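Putative adhesin (PDB 4QDG) probably serves as a pilus-associated adhesin lipoprotein of the fimbrillin superfamily in a human gut bacterium and binds magnesium ions. Local coordinates at residues A[39-44]-A[77-82]; A[69-74]-A[133-138]; A[154-159]-A[280-285]; A[254-259]-A[296-301]. One frame throughout, in Å; residues are numbered along the deposited sequence. Where two conformers were deposited one is given.

Interaction 1: A[39-44]-A[77-82]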
loop_
_atom_site.group_PDB
_atom_site.type_symbol
_atom_site.label_atom_id
_atom_site.label_comp_id
_atom_site.label_asym_id
_atom_site.label_seq_id
_atom_site.Cartn_x
_atom_site.Cartn_y
_atom_site.Cartn_z
ATOM N N THR A 39 -2.748 -14.417 7.497
ATOM C CA THR A 39 -2.157 -15.636 6.984
ATOM C C THR A 39 -0.798 -15.722 7.627
ATOM O O THR A 39 0.044 -14.858 7.392
ATOM C CB THR A 39 -2.099 -15.639 5.434
ATOM O OG1 THR A 39 -3.409 -15.520 4.891
ATOM C CG2 THR A 39 -1.439 -16.906 4.874
ATOM N N LEU A 40 -0.572 -16.750 8.428
ATOM C CA LEU A 40 0.719 -16.939 9.104
ATOM C C LEU A 40 1.378 -18.234 8.571
ATOM O O LEU A 40 0.788 -19.313 8.636
ATOM C CB LEU A 40 0.517 -16.962 10.643
ATOM C CG LEU A 40 1.751 -17.028 11.568
ATOM C CD1 LEU A 40 2.320 -18.449 11.658
ATOM C CD2 LEU A 40 2.806 -15.958 11.251
ATOM N N LEU A 41 2.596 -18.106 8.046
ATOM C CA LEU A 41 3.357 -19.222 7.476
ATOM C C LEU A 41 4.536 -19.577 8.357
ATOM O O LEU A 41 5.218 -18.682 8.861
ATOM C CB LEU A 41 3.849 -18.880 6.063
ATOM C CG LEU A 41 2.772 -18.493 5.064
ATOM C CD1 LEU A 41 3.328 -17.566 4.051
ATOM C CD2 LEU A 41 2.177 -19.698 4.405
ATOM N N VAL A 42 4.757 -20.888 8.557
ATOM C CA VAL A 42 5.807 -21.427 9.411
ATOM C C VAL A 42 6.830 -22.120 8.537
ATOM O O VAL A 42 6.477 -23.005 7.765
ATOM C CB VAL A 42 5.262 -22.397 10.527
ATOM C CG1 VAL A 42 6.374 -22.807 11.504
ATOM C CG2 VAL A 42 4.080 -21.795 11.288
ATOM N N TYR A 43 8.098 -21.728 8.692
ATOM C CA TYR A 43 9.241 -22.327 8.013
ATOM C C TYR A 43 10.265 -22.768 9.058
ATOM O O TYR A 43 10.377 -22.142 10.111
ATOM C CB TYR A 43 9.883 -21.331 7.013
ATOM C CG TYR A 43 8.948 -20.904 5.901
ATOM C CD1 TYR A 43 8.699 -21.735 4.814
ATOM C CD2 TYR A 43 8.294 -19.678 5.947
ATOM C CE1 TYR A 43 7.807 -21.365 3.809
ATOM C CE2 TYR A 43 7.412 -19.288 4.936
ATOM C CZ TYR A 43 7.181 -20.130 3.860
ATOM O OH TYR A 43 6.332 -19.719 2.856
ATOM N N ASP A 44 11.048 -23.800 8.758
ATOM C CA ASP A 44 12.103 -24.211 9.680
ATOM C C ASP A 44 13.353 -23.313 9.463
ATOM O O ASP A 44 13.329 -22.400 8.627
ATOM C CB ASP A 44 12.435 -25.708 9.543
ATOM C CG ASP A 44 12.896 -26.189 8.180
ATOM O OD1 ASP A 44 13.660 -25.443 7.498
ATOM O OD2 ASP A 44 12.567 -27.341 7.823
ATOM N N HIS A 77 11.210 -19.498 11.240
ATOM C CA HIS A 77 11.030 -18.224 10.543
ATOM C C HIS A 77 9.568 -18.137 10.136
ATOM O O HIS A 77 9.040 -19.066 9.511
ATOM C CB HIS A 77 11.974 -18.056 9.348
ATOM C CG HIS A 77 11.856 -16.695 8.714
ATOM N ND1 HIS A 77 12.421 -15.565 9.306
ATOM C CD2 HIS A 77 11.199 -16.317 7.595
ATOM C CE1 HIS A 77 12.074 -14.549 8.540
ATOM N NE2 HIS A 77 11.360 -14.953 7.487
ATOM N N PHE A 78 8.892 -17.088 10.619
ATOM C CA PHE A 78 7.467 -16.866 10.410
ATOM C C PHE A 78 7.203 -15.741 9.447
ATOM O O PHE A 78 7.838 -14.701 9.548
ATOM C CB PHE A 78 6.795 -16.536 11.748
ATOM C CG PHE A 78 6.957 -17.619 12.778
ATOM C CD1 PHE A 78 6.073 -18.698 12.823
ATOM C CD2 PHE A 78 7.973 -17.547 13.728
ATOM C CE1 PHE A 78 6.217 -19.699 13.788
ATOM C CE2 PHE A 78 8.100 -18.535 14.705
ATOM C CZ PHE A 78 7.227 -19.610 14.723
ATOM N N VAL A 79 6.259 -15.929 8.532
ATOM C CA VAL A 79 5.880 -14.894 7.579
ATOM C C VAL A 79 4.414 -14.626 7.770
ATOM O O VAL A 79 3.626 -15.562 7.771
ATOM C CB VAL A 79 6.252 -15.232 6.094
ATOM C CG1 VAL A 79 5.863 -14.089 5.164
ATOM C CG2 VAL A 79 7.745 -15.533 5.949
ATOM N N ALA A 80 4.045 -13.354 7.967
ATOM C CA ALA A 80 2.639 -12.956 8.125
ATOM C C ALA A 80 2.173 -12.100 6.972
ATOM O O ALA A 80 2.912 -11.228 6.479
ATOM C CB ALA A 80 2.426 -12.193 9.428
ATOM N N TYR A 81 0.931 -12.366 6.538
ATOM C CA TYR A 81 0.263 -11.568 5.518
ATOM C C TYR A 81 -1.056 -11.134 6.028
ATOM O O TYR A 81 -1.754 -11.930 6.644
ATOM C CB TYR A 81 0.063 -12.315 4.193
ATOM C CG TYR A 81 1.320 -12.519 3.380
ATOM C CD1 TYR A 81 1.805 -11.519 2.543
ATOM C CD2 TYR A 81 1.994 -13.727 3.404
ATOM C CE1 TYR A 81 2.949 -11.715 1.769
ATOM C CE2 TYR A 81 3.123 -13.944 2.618
ATOM C CZ TYR A 81 3.593 -12.938 1.796
ATOM O OH TYR A 81 4.711 -13.168 1.044
ATOM N N GLY A 82 -1.394 -9.884 5.760
ATOM C CA GLY A 82 -2.695 -9.318 6.061
ATOM C C GLY A 82 -3.382 -8.995 4.750
ATOM O O GLY A 82 -2.742 -8.490 3.829
HETATM O O HOH W 1 -4.045 -12.791 5.227
#

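Interaction 2: A[69-74]-A[133-138]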
loop_
_atom_site.group_PDB
_atom_site.type_symbol
_atom_site.label_atom_id
_atom_site.label_comp_id
_atom_site.label_asym_id
_atom_site.label_seq_id
_atom_site.Cartn_x
_atom_site.Cartn_y
_atom_site.Cartn_z
ATOM N N LEU A 69 1.337 -21.348 19.096
ATOM C CA LEU A 69 1.734 -22.408 18.189
ATOM C C LEU A 69 2.501 -23.476 18.918
ATOM O O LEU A 69 3.597 -23.215 19.414
ATOM C CB LEU A 69 2.567 -21.896 16.986
ATOM C CG LEU A 69 1.880 -21.005 15.956
ATOM C CD1 LEU A 69 2.910 -20.356 15.026
ATOM C CD2 LEU A 69 0.905 -21.789 15.119
ATOM N N ASP A 70 1.953 -24.696 18.938
ATOM C CA ASP A 70 2.645 -25.857 19.475
ATOM C C ASP A 70 3.628 -26.318 18.406
ATOM O O ASP A 70 3.217 -26.594 17.286
ATOM C CB ASP A 70 1.660 -26.970 19.895
ATOM C CG ASP A 70 0.911 -26.616 21.155
ATOM O OD1 ASP A 70 1.563 -26.503 22.221
ATOM O OD2 ASP A 70 -0.310 -26.407 21.074
ATOM N N LEU A 71 4.930 -26.295 18.719
ATOM C CA LEU A 71 5.974 -26.644 17.762
ATOM C C LEU A 71 7.062 -27.485 18.390
ATOM O O LEU A 71 7.384 -27.315 19.572
ATOM C CB LEU A 71 6.614 -25.363 17.159
ATOM C CG LEU A 71 5.748 -24.499 16.230
ATOM C CD1 LEU A 71 6.395 -23.178 15.967
ATOM C CD2 LEU A 71 5.411 -25.230 14.933
ATOM N N LYS A 72 7.651 -28.368 17.583
ATOM C CA LYS A 72 8.811 -29.173 17.953
ATOM C C LYS A 72 9.978 -28.196 18.221
ATOM O O LYS A 72 10.144 -27.255 17.434
ATOM C CB LYS A 72 9.135 -30.155 16.810
ATOM C CG LYS A 72 10.368 -31.031 17.042
ATOM C CD LYS A 72 10.836 -31.717 15.749
ATOM C CE LYS A 72 11.745 -30.863 14.882
ATOM N NZ LYS A 72 11.826 -31.398 13.488
ATOM N N GLN A 73 10.739 -28.397 19.336
ATOM C CA GLN A 73 11.870 -27.543 19.722
ATOM C C GLN A 73 12.705 -27.164 18.490
ATOM O O GLN A 73 13.061 -28.028 17.698
ATOM C CB GLN A 73 12.742 -28.239 20.793
ATOM C CG GLN A 73 13.710 -27.311 21.540
ATOM C CD GLN A 73 14.506 -27.987 22.642
ATOM O OE1 GLN A 73 14.074 -28.960 23.279
ATOM N NE2 GLN A 73 15.674 -27.437 22.934
ATOM N N GLY A 74 12.976 -25.875 18.335
ATOM C CA GLY A 74 13.766 -25.379 17.211
ATOM C C GLY A 74 13.689 -23.894 16.947
ATOM O O GLY A 74 12.959 -23.160 17.628
ATOM N N LEU A 133 12.314 -16.792 15.207
ATOM C CA LEU A 133 12.160 -16.953 16.649
ATOM C C LEU A 133 12.324 -18.411 17.051
ATOM O O LEU A 133 11.772 -19.313 16.403
ATOM C CB LEU A 133 10.774 -16.373 17.094
ATOM C CG LEU A 133 10.279 -16.589 18.534
ATOM C CD1 LEU A 133 11.133 -15.804 19.569
ATOM C CD2 LEU A 133 8.826 -16.158 18.657
ATOM N N ALA A 134 13.133 -18.634 18.108
ATOM C CA ALA A 134 13.343 -19.958 18.667
ATOM C C ALA A 134 12.199 -20.257 19.646
ATOM O O ALA A 134 11.680 -19.345 20.302
ATOM C CB ALA A 134 14.694 -20.049 19.369
ATOM N N THR A 135 11.785 -21.514 19.701
ATOM C CA THR A 135 10.717 -21.968 20.587
ATOM C C THR A 135 11.206 -22.035 22.023
ATOM O O THR A 135 12.413 -22.103 22.269
ATOM C CB THR A 135 10.220 -23.355 20.165
ATOM O OG1 THR A 135 11.314 -24.281 20.251
ATOM C CG2 THR A 135 9.591 -23.360 18.786
ATOM N N ALA A 136 10.266 -22.054 22.966
ATOM C CA ALA A 136 10.572 -22.198 24.372
ATOM C C ALA A 136 9.511 -23.040 25.060
ATOM O O ALA A 136 8.420 -23.240 24.511
ATOM C CB ALA A 136 10.673 -20.830 25.034
ATOM N N ASP A 137 9.848 -23.567 26.249
ATOM C CA ASP A 137 8.895 -24.243 27.110
ATOM C C ASP A 137 7.886 -23.196 27.556
ATOM O O ASP A 137 8.290 -22.091 27.930
ATOM C CB ASP A 137 9.601 -24.864 28.314
ATOM C CG ASP A 137 10.320 -26.163 28.015
ATOM O OD1 ASP A 137 9.955 -26.832 27.018
ATOM O OD2 ASP A 137 11.228 -26.529 28.795
ATOM N N LEU A 138 6.581 -23.503 27.422
ATOM C CA LEU A 138 5.475 -22.606 27.763
ATOM C C LEU A 138 5.440 -21.354 26.861
ATOM O O LEU A 138 4.996 -20.270 27.295
ATOM C CB LEU A 138 5.500 -22.215 29.246
ATOM C CG LEU A 138 4.227 -22.499 30.020
ATOM C CD1 LEU A 138 3.752 -23.943 29.841
ATOM C CD2 LEU A 138 4.414 -22.143 31.471
#

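Interaction 3: A[154-159]-A[280-285]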
loop_
_atom_site.group_PDB
_atom_site.type_symbol
_atom_site.label_atom_id
_atom_site.label_comp_id
_atom_site.label_asym_id
_atom_site.label_seq_id
_atom_site.Cartn_x
_atom_site.Cartn_y
_atom_site.Cartn_z
ATOM N N ARG A 154 -5.108 10.533 -4.072
ATOM C CA ARG A 154 -6.184 11.424 -4.473
ATOM C C ARG A 154 -5.548 12.580 -5.252
ATOM O O ARG A 154 -4.766 13.341 -4.706
ATOM C CB ARG A 154 -7.026 11.907 -3.269
ATOM C CG ARG A 154 -8.168 12.900 -3.612
ATOM C CD ARG A 154 -8.907 13.285 -2.334
ATOM N NE ARG A 154 -9.962 14.293 -2.501
ATOM C CZ ARG A 154 -11.259 14.035 -2.682
ATOM N NH1 ARG A 154 -11.686 12.781 -2.812
ATOM N NH2 ARG A 154 -12.137 15.029 -2.757
ATOM N N VAL A 155 -5.873 12.671 -6.554
ATOM C CA VAL A 155 -5.376 13.698 -7.450
ATOM C C VAL A 155 -6.444 14.748 -7.593
ATOM O O VAL A 155 -7.565 14.423 -7.959
ATOM C CB VAL A 155 -4.933 13.104 -8.818
ATOM C CG1 VAL A 155 -4.372 14.193 -9.724
ATOM C CG2 VAL A 155 -3.893 11.983 -8.615
ATOM N N VAL A 156 -6.100 16.021 -7.321
ATOM C CA VAL A 156 -7.031 17.134 -7.419
ATOM C C VAL A 156 -6.557 18.146 -8.478
ATOM O O VAL A 156 -5.374 18.467 -8.544
ATOM C CB VAL A 156 -7.270 17.798 -6.039
ATOM C CG1 VAL A 156 -8.104 19.081 -6.152
ATOM C CG2 VAL A 156 -7.942 16.821 -5.072
ATOM N N LEU A 157 -7.496 18.606 -9.329
ATOM C CA LEU A 157 -7.264 19.653 -10.323
ATOM C C LEU A 157 -8.058 20.854 -9.877
ATOM O O LEU A 157 -9.260 20.746 -9.661
ATOM C CB LEU A 157 -7.624 19.222 -11.753
ATOM C CG LEU A 157 -7.069 17.896 -12.277
ATOM C CD1 LEU A 157 -7.492 17.687 -13.693
ATOM C CD2 LEU A 157 -5.535 17.851 -12.170
ATOM N N GLN A 158 -7.358 21.976 -9.618
ATOM C CA GLN A 158 -7.942 23.203 -9.095
ATOM C C GLN A 158 -7.537 24.411 -9.912
ATOM O O GLN A 158 -6.362 24.605 -10.161
ATOM C CB GLN A 158 -7.485 23.393 -7.650
ATOM C CG GLN A 158 -8.068 24.646 -6.957
ATOM C CD GLN A 158 -7.963 24.583 -5.456
ATOM O OE1 GLN A 158 -7.804 23.506 -4.860
ATOM N NE2 GLN A 158 -8.104 25.731 -4.812
ATOM N N GLN A 159 -8.490 25.243 -10.309
ATOM C CA GLN A 159 -8.118 26.463 -11.046
ATOM C C GLN A 159 -7.583 27.484 -10.073
ATOM O O GLN A 159 -8.170 27.678 -9.018
ATOM C CB GLN A 159 -9.283 27.036 -11.837
ATOM C CG GLN A 159 -9.472 26.334 -13.159
ATOM C CD GLN A 159 -10.065 27.263 -14.167
ATOM O OE1 GLN A 159 -9.444 28.256 -14.555
ATOM N NE2 GLN A 159 -11.281 26.956 -14.602
ATOM N N SER A 280 -2.439 12.751 -1.192
ATOM C CA SER A 280 -3.282 13.699 -1.912
ATOM C C SER A 280 -2.401 14.694 -2.620
ATOM O O SER A 280 -1.348 15.083 -2.095
ATOM C CB SER A 280 -4.329 14.367 -1.024
ATOM O OG SER A 280 -3.782 15.239 -0.055
HETATM N N MSE A 281 -2.755 15.010 -3.863
HETATM C CA MSE A 281 -1.954 15.927 -4.667
HETATM C C MSE A 281 -2.840 16.912 -5.393
HETATM O O MSE A 281 -3.702 16.508 -6.169
HETATM C CB MSE A 281 -1.094 15.169 -5.671
HETATM C CG MSE A 281 -0.198 14.122 -5.060
HETATM SE SE MSE A 281 0.744 13.170 -6.482
HETATM C CE MSE A 281 2.136 14.513 -6.859
ATOM N N ILE A 282 -2.609 18.199 -5.158
ATOM C CA ILE A 282 -3.380 19.258 -5.803
ATOM C C ILE A 282 -2.508 19.931 -6.855
ATOM O O ILE A 282 -1.438 20.447 -6.534
ATOM C CB ILE A 282 -3.972 20.294 -4.809
ATOM C CG1 ILE A 282 -4.802 19.583 -3.703
ATOM C CG2 ILE A 282 -4.816 21.325 -5.572
ATOM C CD1 ILE A 282 -5.163 20.454 -2.546
ATOM N N PHE A 283 -2.979 19.899 -8.105
ATOM C CA PHE A 283 -2.341 20.560 -9.232
ATOM C C PHE A 283 -3.185 21.788 -9.589
ATOM O O PHE A 283 -4.413 21.693 -9.681
ATOM C CB PHE A 283 -2.180 19.598 -10.427
ATOM C CG PHE A 283 -1.277 18.407 -10.170
ATOM C CD1 PHE A 283 -1.767 17.256 -9.562
ATOM C CD2 PHE A 283 0.055 18.426 -10.566
ATOM C CE1 PHE A 283 -0.930 16.156 -9.324
ATOM C CE2 PHE A 283 0.889 17.331 -10.326
ATOM C CZ PHE A 283 0.387 16.196 -9.713
ATOM N N PHE A 284 -2.534 22.940 -9.763
ATOM C CA PHE A 284 -3.246 24.180 -10.089
ATOM C C PHE A 284 -3.209 24.418 -11.593
ATOM O O PHE A 284 -2.176 24.204 -12.233
ATOM C CB PHE A 284 -2.698 25.377 -9.296
ATOM C CG PHE A 284 -2.866 25.154 -7.815
ATOM C CD1 PHE A 284 -4.073 25.457 -7.182
ATOM C CD2 PHE A 284 -1.851 24.573 -7.063
ATOM C CE1 PHE A 284 -4.238 25.224 -5.816
ATOM C CE2 PHE A 284 -2.028 24.306 -5.714
ATOM C CZ PHE A 284 -3.224 24.618 -5.098
ATOM N N LEU A 285 -4.375 24.780 -12.151
ATOM C CA LEU A 285 -4.533 24.986 -13.587
ATOM C C LEU A 285 -4.841 26.425 -13.918
ATOM O O LEU A 285 -5.508 27.129 -13.162
ATOM C CB LEU A 285 -5.652 24.088 -14.182
ATOM C CG LEU A 285 -5.632 22.575 -13.836
ATOM C CD1 LEU A 285 -6.767 21.843 -14.548
ATOM C CD2 LEU A 285 -4.280 21.929 -14.150
HETATM O O HOH W 2 -7.066 29.622 -13.227
#

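Interaction 4: A[254-259]-A[296-301]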
loop_
_atom_site.group_PDB
_atom_site.type_symbol
_atom_site.label_atom_id
_atom_site.label_comp_id
_atom_site.label_asym_id
_atom_site.label_seq_id
_atom_site.Cartn_x
_atom_site.Cartn_y
_atom_site.Cartn_z
ATOM N N ASN A 254 9.305 10.728 -7.281
ATOM C CA ASN A 254 10.122 11.935 -7.153
ATOM C C ASN A 254 9.335 13.108 -6.584
ATOM O O ASN A 254 9.859 13.840 -5.750
ATOM C CB ASN A 254 10.689 12.344 -8.516
ATOM C CG ASN A 254 11.722 11.396 -9.066
ATOM O OD1 ASN A 254 11.890 10.256 -8.618
ATOM N ND2 ASN A 254 12.390 11.829 -10.108
ATOM N N TYR A 255 8.079 13.267 -7.025
ATOM C CA TYR A 255 7.192 14.344 -6.592
ATOM C C TYR A 255 6.795 14.115 -5.147
ATOM O O TYR A 255 6.914 15.043 -4.379
ATOM C CB TYR A 255 5.972 14.470 -7.537
ATOM C CG TYR A 255 6.241 15.404 -8.696
ATOM C CD1 TYR A 255 7.178 15.079 -9.678
ATOM C CD2 TYR A 255 5.651 16.664 -8.752
ATOM C CE1 TYR A 255 7.490 15.967 -10.708
ATOM C CE2 TYR A 255 5.986 17.577 -9.752
ATOM C CZ TYR A 255 6.887 17.213 -10.746
ATOM O OH TYR A 255 7.173 18.088 -11.769
ATOM N N LEU A 256 6.513 12.868 -4.739
ATOM C CA LEU A 256 6.138 12.597 -3.334
ATOM C C LEU A 256 7.316 12.806 -2.395
ATOM O O LEU A 256 7.127 13.241 -1.266
ATOM C CB LEU A 256 5.560 11.177 -3.120
ATOM C CG LEU A 256 4.349 10.773 -3.951
ATOM C CD1 LEU A 256 4.028 9.317 -3.717
ATOM C CD2 LEU A 256 3.150 11.648 -3.657
ATOM N N LEU A 257 8.524 12.479 -2.870
ATOM C CA LEU A 257 9.741 12.623 -2.093
ATOM C C LEU A 257 10.091 14.116 -1.937
ATOM O O LEU A 257 10.876 14.422 -1.054
ATOM C CB LEU A 257 10.908 11.808 -2.714
ATOM C CG LEU A 257 10.803 10.260 -2.649
ATOM C CD1 LEU A 257 11.956 9.595 -3.413
ATOM C CD2 LEU A 257 10.733 9.738 -1.206
HETATM N N MSE A 258 9.466 15.042 -2.724
HETATM C CA MSE A 258 9.685 16.491 -2.508
HETATM C C MSE A 258 8.978 16.902 -1.196
HETATM O O MSE A 258 9.416 17.847 -0.550
HETATM C CB MSE A 258 9.216 17.383 -3.674
HETATM C CG MSE A 258 9.966 17.189 -4.964
HETATM SE SE MSE A 258 8.928 17.978 -6.471
HETATM C CE MSE A 258 10.092 17.269 -8.011
ATOM N N LEU A 259 7.922 16.153 -0.783
ATOM C CA LEU A 259 7.278 16.403 0.495
ATOM C C LEU A 259 8.207 15.895 1.625
ATOM O O LEU A 259 8.366 16.572 2.635
ATOM C CB LEU A 259 5.888 15.732 0.576
ATOM C CG LEU A 259 5.171 15.850 1.941
ATOM C CD1 LEU A 259 4.720 17.280 2.175
ATOM C CD2 LEU A 259 3.966 14.934 2.006
ATOM N N ILE A 296 2.637 22.894 -6.114
ATOM C CA ILE A 296 1.572 21.904 -5.935
ATOM C C ILE A 296 1.374 21.683 -4.423
ATOM O O ILE A 296 2.147 22.193 -3.602
ATOM C CB ILE A 296 1.820 20.558 -6.700
ATOM C CG1 ILE A 296 3.115 19.851 -6.243
ATOM C CG2 ILE A 296 1.748 20.745 -8.241
ATOM C CD1 ILE A 296 3.176 18.339 -6.559
ATOM N N LYS A 297 0.340 20.957 -4.060
ATOM C CA LYS A 297 0.110 20.575 -2.688
ATOM C C LYS A 297 0.244 19.091 -2.584
ATOM O O LYS A 297 -0.342 18.380 -3.392
ATOM C CB LYS A 297 -1.255 21.042 -2.173
ATOM C CG LYS A 297 -1.172 22.331 -1.392
ATOM C CD LYS A 297 -2.531 22.777 -0.933
ATOM C CE LYS A 297 -2.467 23.407 0.425
ATOM N NZ LYS A 297 -3.535 24.419 0.604
ATOM N N ILE A 298 1.074 18.614 -1.633
ATOM C CA ILE A 298 1.194 17.183 -1.352
ATOM C C ILE A 298 0.799 17.015 0.095
ATOM O O ILE A 298 1.378 17.679 0.947
ATOM C CB ILE A 298 2.562 16.554 -1.682
ATOM C CG1 ILE A 298 3.008 16.927 -3.102
ATOM C CG2 ILE A 298 2.491 15.034 -1.476
ATOM C CD1 ILE A 298 4.341 16.386 -3.521
ATOM N N ASN A 299 -0.212 16.169 0.371
ATOM C CA ASN A 299 -0.724 15.898 1.720
ATOM C C ASN A 299 -0.956 17.195 2.507
ATOM O O ASN A 299 -0.585 17.304 3.672
ATOM C CB ASN A 299 0.195 14.913 2.478
ATOM C CG ASN A 299 0.260 13.558 1.807
ATOM O OD1 ASN A 299 -0.453 13.290 0.857
ATOM N ND2 ASN A 299 1.131 12.693 2.244
ATOM N N ASP A 300 -1.600 18.171 1.845
ATOM C CA ASP A 300 -1.984 19.499 2.358
ATOM C C ASP A 300 -0.756 20.404 2.600
ATOM O O ASP A 300 -0.888 21.454 3.204
ATOM C CB ASP A 300 -2.853 19.371 3.633
ATOM C CG ASP A 300 -3.769 20.565 3.907
ATOM O OD1 ASP A 300 -4.432 21.051 2.944
ATOM O OD2 ASP A 300 -3.853 20.994 5.087
ATOM N N TRP A 301 0.418 20.036 2.092
ATOM C CA TRP A 301 1.601 20.869 2.282
ATOM C C TRP A 301 2.047 21.430 0.910
ATOM O O TRP A 301 2.166 20.674 -0.044
ATOM C CB TRP A 301 2.701 20.068 2.998
ATOM C CG TRP A 301 4.000 20.789 3.112
ATOM C CD1 TRP A 301 5.082 20.681 2.281
ATOM C CD2 TRP A 301 4.323 21.805 4.065
ATOM N NE1 TRP A 301 6.065 21.564 2.670
ATOM C CE2 TRP A 301 5.627 22.265 3.765
ATOM C CE3 TRP A 301 3.651 22.340 5.180
ATOM C CZ2 TRP A 301 6.265 23.255 4.528
ATOM C CZ3 TRP A 301 4.276 23.329 5.929
ATOM C CH2 TRP A 301 5.574 23.765 5.616
#

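Interaction 1: A[39-44]-A[77-82]
Tyr81 O is gripped twice: the backbone N of Thr39 donates to it at 2.8 Å, and a water that is also hydrogen-bonded to Thr39 OG1 donates the second hydrogen bond to it. This is one end of an antiparallel strand pair in a fold of the transthyretin clan, and six backbone bonds join Thr39, Leu41 and Tyr43 to Tyr81, Val79 and His77. In the middle, the bond from Leu41 N to Val79 O, 2.8 Å long, is nearly straight, with an N-H...O angle of 171°.

Leu40, Val42, Phe78 and Ala80 share one face. Val42 lies beside Phe78, its CG1 3.9 Å from Phe78 CE1, while Leu40 CD1 approaches Phe78 CD1 obliquely. Branched and aromatic groups suit this buried face, which packs on Phe19 and Leu17 of strand 15-20; Leu40 CD2 also lies 4.2 Å from the CB of Ala80.

On the other face, Thr39, Leu41 and Tyr81 pack on Met93, and the His77 imidazole bonds to Thr132 and Glu130. Leu41 has CG anti to its carbonyl carbon (chi1 -57°), and its CD1 reaches the edge of the Tyr81 ring in plane, 3.9 Å from CE2.

Interaction 2: A[69-74]-A[133-138]
Gly74 lies almost fully stretched (phi 164°, psi 178°) against Thr135 and is bonded to it from both ends: its O takes the backbone N-H of Thr135 at 2.9 Å, and its own N donates to Thr135 OG1 at 3.0 Å. A phi so far from the usual beta value is readily reached by a residue without a side chain, which is consistent with glycine here.

Threonine fits opposite because its two branches do different work. OG1 stands between the backbone N and the carbonyl carbon (chi1 61°), where it accepts the Gly74 N-H; the same oxygen is also hydrogen-bonded to His13 NE2. The methyl CG2, anti to the carbonyl carbon, lies 3.9 Å from Leu71 CB and 3.6 Å from Gly74 O. Gln73 contributes mainly its backbone, CA lying 3.4 Å from Thr135 OG1. Ala134 CA lies 3.4 Å from Gly74 O in a CA-H...O contact.

The contact lies at one end of the molecule, away from both magnesium sites. It ties the turn between strands 67-70 and 75-82 to the loop that interrupts strand 127-137, and beside it Leu71 and Leu133 pack on Val15 of strand 15-20.

Interaction 3: A[154-159]-A[280-285]
Arg154 opens the pairing with its O, which accepts Met281 N at 2.7 Å, while its guanidinium leads away to a salt bridge with Glu220 and a cation-pi contact with Tyr218. Valine is a natural beta former, and Val155 sets CG1 obliquely at the Phe283 ring, 4.0 Å from CE1. Next, Val156 uses both backbone groups: its N meets Met281 O, and its O takes Phe283 N at 2.8 Å in an almost straight bond (179°). Its CB packs 3.8 Å from Ile282 CG1, the two side chains lying side by side. Leu157 turns to the buried face, where its CB meets Leu285 CD1 at 3.9 Å among Phe170, Phe172 and Ile248.

Gln158 sits at a partly exposed position, where a polar end is acceptable: its chain, with CG anti to the backbone N (chi1 -178°), runs beside Phe284, CD 3.8 Å from CE1 and the amide tilted 62° from the ring. Gln159 ends the pairing, its OE1 and Leu285 O both accepting from one water, its NE2 bonding to Pro164 O. Bonds shuttling from even residues of 154-159 to odd residues of 280-285 mark parallel beta pairing, here in a putative adhesin of the transthyretin clan.

Interaction 4: A[254-259]-A[296-301]
Leu259 holds CG anti to its backbone N (chi1 175°), and a second torsion of 71° places CD1, so that the forked end straddles the facing residues: CD1 meets Trp301 and CD2 meets Ile298 and Asn299. Ile298 puts CG2 anti to its own N, 3.8 Å from Leu259 CD2, and the two side chains slide past each other in opposite directions. Leu259 CD1 lies close to Trp301, 3.5 Å from CB, approaching the indole obliquely, while CD2 touches Asn299 ND2 at 3.6 Å.

Here a helix, 252-263, packs over a beta hairpin made of strands 295-298 and 301-304. A type I' turn runs from Ile298 to Trp301, closed by Trp301 N to Ile298 O at 2.8 Å; Asn299 and Asp300 take its left-handed backbone positions, which asparagine and, less readily, aspartate accept. The Asn299 OD1 is engaged by Ser280 N and the Trp301 NE1 by Asp262.

About one turn earlier in the helix, Leu256 CD2 reaches Ile298 CG2 at 4.1 Å and its side chain also lies near Leu273, a magnesium ligand. The Tyr255 ring meets Ile296 CD1 in plane at its edge, 3.7 Å from CD2, with the side chains crossing at about a right angle.

The four contacts form two clusters on opposite sides of the chain's centre. Interactions 1 and 2 have centres about 15 Å apart and touch, Phe78 packing on Leu69 and Leu71; strands 75-82 and 127-137 are sheet neighbours, and the segments alternate along the chain. Interactions 3 and 4, about 11 Å apart between centres, also alternate: strand 278-285 pairs with 295-298, and Ile282 N probably bonds to Lys297 O. Between clusters, centres lie about 35 to 53 Å apart. The long strand 140-159 bridges them, pairing with 127-137 and, further along, with 278-285. The first cluster closes before the second opens in sequence, consistent with two consecutive beta-rich halves.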